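Local structure of uncharacterized protein (3GG7) at residues F59-A68 against L95-V105. The protein is of unknown function but binds manganese and, as a member of the TatD-type family of metal-dependent hydrolases, may cleave ester bonds. Residues are numbered along the deposited sequence; the frame is centred on the assembly and turned at random.
Sequences FHPEVVSERA and LRGTWTQQFAV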
loop_
_atom_site.group_PDB
_atom_site.type_symbol
_atom_site.label_atom_id
_atom_site.label_comp_id
_atom_site.label_asym_id
_atom_site.label_seq_id
_atom_site.Cartn_x
_atom_site.Cartn_y
_atom_site.Cartn_z
ATOM N N PHE A 59 3.966 0.179 -10.184
ATOM C CA PHE A 59 3.375 0.102 -11.519
ATOM C C PHE A 59 1.936 -0.386 -11.317
ATOM O O PHE A 59 1.685 -1.556 -11.051
ATOM C CB PHE A 59 4.132 -0.873 -12.407
ATOM C CG PHE A 59 4.053 -0.566 -13.876
ATOM C CD1 PHE A 59 3.039 0.216 -14.421
ATOM C CD2 PHE A 59 4.980 -1.093 -14.719
ATOM C CE1 PHE A 59 2.998 0.472 -15.792
ATOM C CE2 PHE A 59 4.948 -0.822 -16.085
ATOM C CZ PHE A 59 3.949 -0.046 -16.614
ATOM N N HIS A 60 1.020 0.555 -11.323
ATOM C CA HIS A 60 -0.366 0.310 -10.894
ATOM C C HIS A 60 -1.090 -0.490 -11.971
ATOM O O HIS A 60 -0.969 -0.195 -13.167
ATOM C CB HIS A 60 -1.027 1.662 -10.674
ATOM C CG HIS A 60 -2.349 1.603 -9.985
ATOM N ND1 HIS A 60 -3.458 1.020 -10.563
ATOM C CD2 HIS A 60 -2.756 2.103 -8.794
ATOM C CE1 HIS A 60 -4.494 1.164 -9.751
ATOM N NE2 HIS A 60 -4.092 1.802 -8.663
ATOM N N PRO A 61 -1.866 -1.492 -11.574
ATOM C CA PRO A 61 -2.498 -2.335 -12.598
ATOM C C PRO A 61 -3.385 -1.567 -13.578
ATOM O O PRO A 61 -3.538 -1.991 -14.719
ATOM C CB PRO A 61 -3.290 -3.364 -11.778
ATOM C CG PRO A 61 -3.330 -2.834 -10.405
ATOM C CD PRO A 61 -2.113 -2.005 -10.217
ATOM N N GLU A 62 -3.943 -0.440 -13.152
ATOM C CA GLU A 62 -4.823 0.323 -14.023
ATOM C C GLU A 62 -4.089 1.015 -15.164
ATOM O O GLU A 62 -4.737 1.444 -16.123
ATOM C CB GLU A 62 -5.641 1.360 -13.252
ATOM C CG GLU A 62 -6.636 2.069 -14.167
ATOM C CD GLU A 62 -7.457 3.120 -13.502
ATOM O OE1 GLU A 62 -7.575 3.105 -12.256
ATOM O OE2 GLU A 62 -7.992 3.961 -14.257
ATOM N N VAL A 63 -2.762 1.126 -15.099
ATOM C CA VAL A 63 -2.029 1.843 -16.148
ATOM C C VAL A 63 -1.018 0.997 -16.923
ATOM O O VAL A 63 -0.262 1.514 -17.734
ATOM C CB VAL A 63 -1.388 3.157 -15.618
ATOM C CG1 VAL A 63 -2.442 4.026 -14.954
ATOM C CG2 VAL A 63 -0.239 2.880 -14.634
ATOM N N VAL A 64 -1.028 -0.313 -16.700
ATOM C CA VAL A 64 -0.062 -1.187 -17.357
ATOM C C VAL A 64 -0.135 -1.228 -18.868
ATOM O O VAL A 64 0.906 -1.453 -19.491
ATOM C CB VAL A 64 -0.130 -2.653 -16.814
ATOM C CG1 VAL A 64 0.251 -2.667 -15.370
ATOM C CG2 VAL A 64 -1.484 -3.244 -17.080
ATOM N N SER A 65 -1.312 -1.017 -19.455
ATOM C CA SER A 65 -1.454 -0.980 -20.912
ATOM C C SER A 65 -0.990 0.368 -21.430
ATOM O O SER A 65 -0.115 0.462 -22.298
ATOM C CB SER A 65 -2.911 -1.220 -21.339
ATOM O OG SER A 65 -3.045 -1.196 -22.757
ATOM N N GLU A 66 -1.556 1.423 -20.877
ATOM C CA GLU A 66 -1.270 2.744 -21.425
ATOM C C GLU A 66 0.169 3.184 -21.195
ATOM O O GLU A 66 0.709 3.920 -22.005
ATOM C CB GLU A 66 -2.249 3.791 -20.903
ATOM C CG GLU A 66 -2.140 4.109 -19.427
ATOM C CD GLU A 66 -3.431 4.683 -18.865
ATOM O OE1 GLU A 66 -3.574 5.927 -18.780
ATOM O OE2 GLU A 66 -4.302 3.870 -18.506
ATOM N N ARG A 67 0.780 2.697 -20.121
ATOM C CA ARG A 67 2.191 3.013 -19.809
ATOM C C ARG A 67 3.140 1.810 -19.988
ATOM O O ARG A 67 4.223 1.768 -19.391
ATOM C CB ARG A 67 2.308 3.513 -18.366
ATOM C CG ARG A 67 1.420 4.705 -17.946
ATOM C CD ARG A 67 1.687 5.964 -18.725
ATOM N NE ARG A 67 3.098 6.345 -18.776
ATOM C CZ ARG A 67 3.562 7.466 -19.313
ATOM N NH1 ARG A 67 2.739 8.402 -19.761
ATOM N NH2 ARG A 67 4.878 7.655 -19.385
ATOM N N ALA A 68 2.734 0.843 -20.821
ATOM C CA ALA A 68 3.487 -0.412 -20.994
ATOM C C ALA A 68 4.996 -0.192 -21.189
ATOM O O ALA A 68 5.798 -0.899 -20.616
ATOM C CB ALA A 68 2.912 -1.201 -22.189
ATOM N N LEU A 95 -11.281 -3.359 -16.775
ATOM C CA LEU A 95 -9.853 -3.593 -17.018
ATOM C C LEU A 95 -9.544 -5.001 -17.532
ATOM O O LEU A 95 -8.393 -5.376 -17.716
ATOM C CB LEU A 95 -9.096 -3.352 -15.712
ATOM C CG LEU A 95 -9.239 -1.945 -15.120
ATOM C CD1 LEU A 95 -8.503 -1.868 -13.766
ATOM C CD2 LEU A 95 -8.698 -0.882 -16.059
ATOM N N ARG A 96 -10.584 -5.788 -17.790
ATOM C CA ARG A 96 -10.416 -7.214 -18.028
ATOM C C ARG A 96 -9.634 -7.527 -19.319
ATOM O O ARG A 96 -8.948 -8.550 -19.412
ATOM C CB ARG A 96 -11.793 -7.867 -18.034
ATOM C CG ARG A 96 -11.797 -9.390 -18.056
ATOM C CD ARG A 96 -13.089 -9.910 -17.479
ATOM N NE ARG A 96 -13.200 -9.609 -16.051
ATOM C CZ ARG A 96 -14.334 -9.563 -15.348
ATOM N NH1 ARG A 96 -15.504 -9.803 -15.930
ATOM N NH2 ARG A 96 -14.302 -9.276 -14.048
ATOM N N GLY A 97 -9.760 -6.653 -20.312
ATOM C CA GLY A 97 -9.004 -6.784 -21.543
ATOM C C GLY A 97 -7.508 -6.596 -21.353
ATOM O O GLY A 97 -6.710 -7.004 -22.201
ATOM N N THR A 98 -7.119 -5.983 -20.235
ATOM C CA THR A 98 -5.703 -5.829 -19.899
ATOM C C THR A 98 -5.145 -6.917 -18.971
ATOM O O THR A 98 -3.989 -6.832 -18.538
ATOM C CB THR A 98 -5.442 -4.457 -19.258
ATOM O OG1 THR A 98 -5.921 -4.430 -17.897
ATOM C CG2 THR A 98 -6.101 -3.348 -20.088
ATOM N N TRP A 99 -5.950 -7.941 -18.680
ATOM C CA TRP A 99 -5.569 -8.925 -17.680
ATOM C C TRP A 99 -4.224 -9.602 -17.950
ATOM O O TRP A 99 -3.379 -9.692 -17.050
ATOM C CB TRP A 99 -6.668 -9.993 -17.497
ATOM C CG TRP A 99 -6.277 -10.974 -16.455
ATOM C CD1 TRP A 99 -5.785 -12.234 -16.642
ATOM C CD2 TRP A 99 -6.265 -10.749 -15.039
ATOM N NE1 TRP A 99 -5.493 -12.813 -15.437
ATOM C CE2 TRP A 99 -5.774 -11.924 -14.437
ATOM C CE3 TRP A 99 -6.625 -9.674 -14.222
ATOM C CZ2 TRP A 99 -5.662 -12.064 -13.067
ATOM C CZ3 TRP A 99 -6.508 -9.819 -12.850
ATOM C CH2 TRP A 99 -6.037 -10.995 -12.291
ATOM N N THR A 100 -4.007 -10.106 -19.172
ATOM C CA THR A 100 -2.725 -10.737 -19.522
ATOM C C THR A 100 -1.534 -9.812 -19.236
ATOM O O THR A 100 -0.517 -10.245 -18.679
ATOM C CB THR A 100 -2.686 -11.193 -21.003
ATOM O OG1 THR A 100 -3.679 -12.209 -21.202
ATOM C CG2 THR A 100 -1.312 -11.768 -21.363
ATOM N N GLN A 101 -1.686 -8.546 -19.600
ATOM C CA GLN A 101 -0.630 -7.552 -19.362
ATOM C C GLN A 101 -0.468 -7.266 -17.865
ATOM O O GLN A 101 0.646 -7.131 -17.376
ATOM C CB GLN A 101 -0.886 -6.254 -20.158
ATOM C CG GLN A 101 0.035 -5.053 -19.820
ATOM C CD GLN A 101 1.494 -5.203 -20.271
ATOM O OE1 GLN A 101 1.938 -6.285 -20.666
ATOM N NE2 GLN A 101 2.247 -4.097 -20.219
ATOM N N GLN A 102 -1.576 -7.163 -17.130
ATOM C CA GLN A 102 -1.466 -6.986 -15.676
ATOM C C GLN A 102 -0.681 -8.125 -15.043
ATOM O O GLN A 102 0.206 -7.935 -14.226
ATOM C CB GLN A 102 -2.836 -6.982 -15.021
ATOM C CG GLN A 102 -3.675 -5.765 -15.224
ATOM C CD GLN A 102 -4.880 -5.814 -14.316
ATOM O OE1 GLN A 102 -4.723 -6.075 -13.117
ATOM N NE2 GLN A 102 -6.079 -5.643 -14.872
ATOM N N PHE A 103 -1.017 -9.344 -15.425
ATOM C CA PHE A 103 -0.369 -10.516 -14.846
ATOM C C PHE A 103 1.125 -10.543 -15.200
ATOM O O PHE A 103 1.980 -10.748 -14.352
ATOM C CB PHE A 103 -1.105 -11.774 -15.329
ATOM C CG PHE A 103 -0.524 -13.057 -14.829
ATOM C CD1 PHE A 103 -1.112 -13.731 -13.769
ATOM C CD2 PHE A 103 0.579 -13.620 -15.451
ATOM C CE1 PHE A 103 -0.591 -14.939 -13.317
ATOM C CE2 PHE A 103 1.120 -14.830 -15.000
ATOM C CZ PHE A 103 0.533 -15.483 -13.935
ATOM N N ALA A 104 1.440 -10.292 -16.470
ATOM C CA ALA A 104 2.809 -10.243 -16.922
ATOM C C ALA A 104 3.650 -9.244 -16.134
ATOM O O ALA A 104 4.757 -9.564 -15.686
ATOM C CB ALA A 104 2.861 -9.918 -18.401
ATOM N N VAL A 105 3.121 -8.029 -15.974
ATOM C CA VAL A 105 3.839 -7.002 -15.248
ATOM C C VAL A 105 4.037 -7.361 -13.770
ATOM O O VAL A 105 5.123 -7.191 -13.213
ATOM C CB VAL A 105 3.119 -5.622 -15.372
ATOM C CG1 VAL A 105 3.655 -4.620 -14.370
ATOM C CG2 VAL A 105 3.276 -5.080 -16.784
HETATM O O HOH W 1 -5.447 -2.008 -16.691
HETATM O O HOH W 2 5.187 -3.798 -20.642
#
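In this TIM-barrel fold of the TatD family, loop 59-68 lies against the start of helix 99-115 and the turn leading into it, with P61 5.7 Å from Q102 and S65 6.5 Å from T98 between CA atoms. V64 is the apolar centre: its CG2 lies 3.6 Å from CG of Q101 and also touches CG of Q102, while its CG1 packs on V105, whose CG1 meets CD2 of F59 at 3.8 Å. CG1 of V64 also sits over one face of the F59 ring, toward its rim. The side chain of Q101 bends at chi2 (70°), which brings NE2 back to V64 O for a nearly straight bond (3.1 Å, 172°), the donor standing above the carbonyl plane. A water links NE2 to A68 O. Toward the start of the helix, the extended Q102 side chain lies against P61, and Q102 OE1 is 3.3 Å from P61 CB; that oxygen accepts from D90 N, and NE2 bonds to T98 OG1, so the amide is held at both ends. P61 lies close to E86, a ligand of the bound manganese, and to H124, a predicted ligand of a second metal. Another water donates to P61 O and T98 OG1, each at 2.7 Å, while the same hydroxyl donates to L95 O.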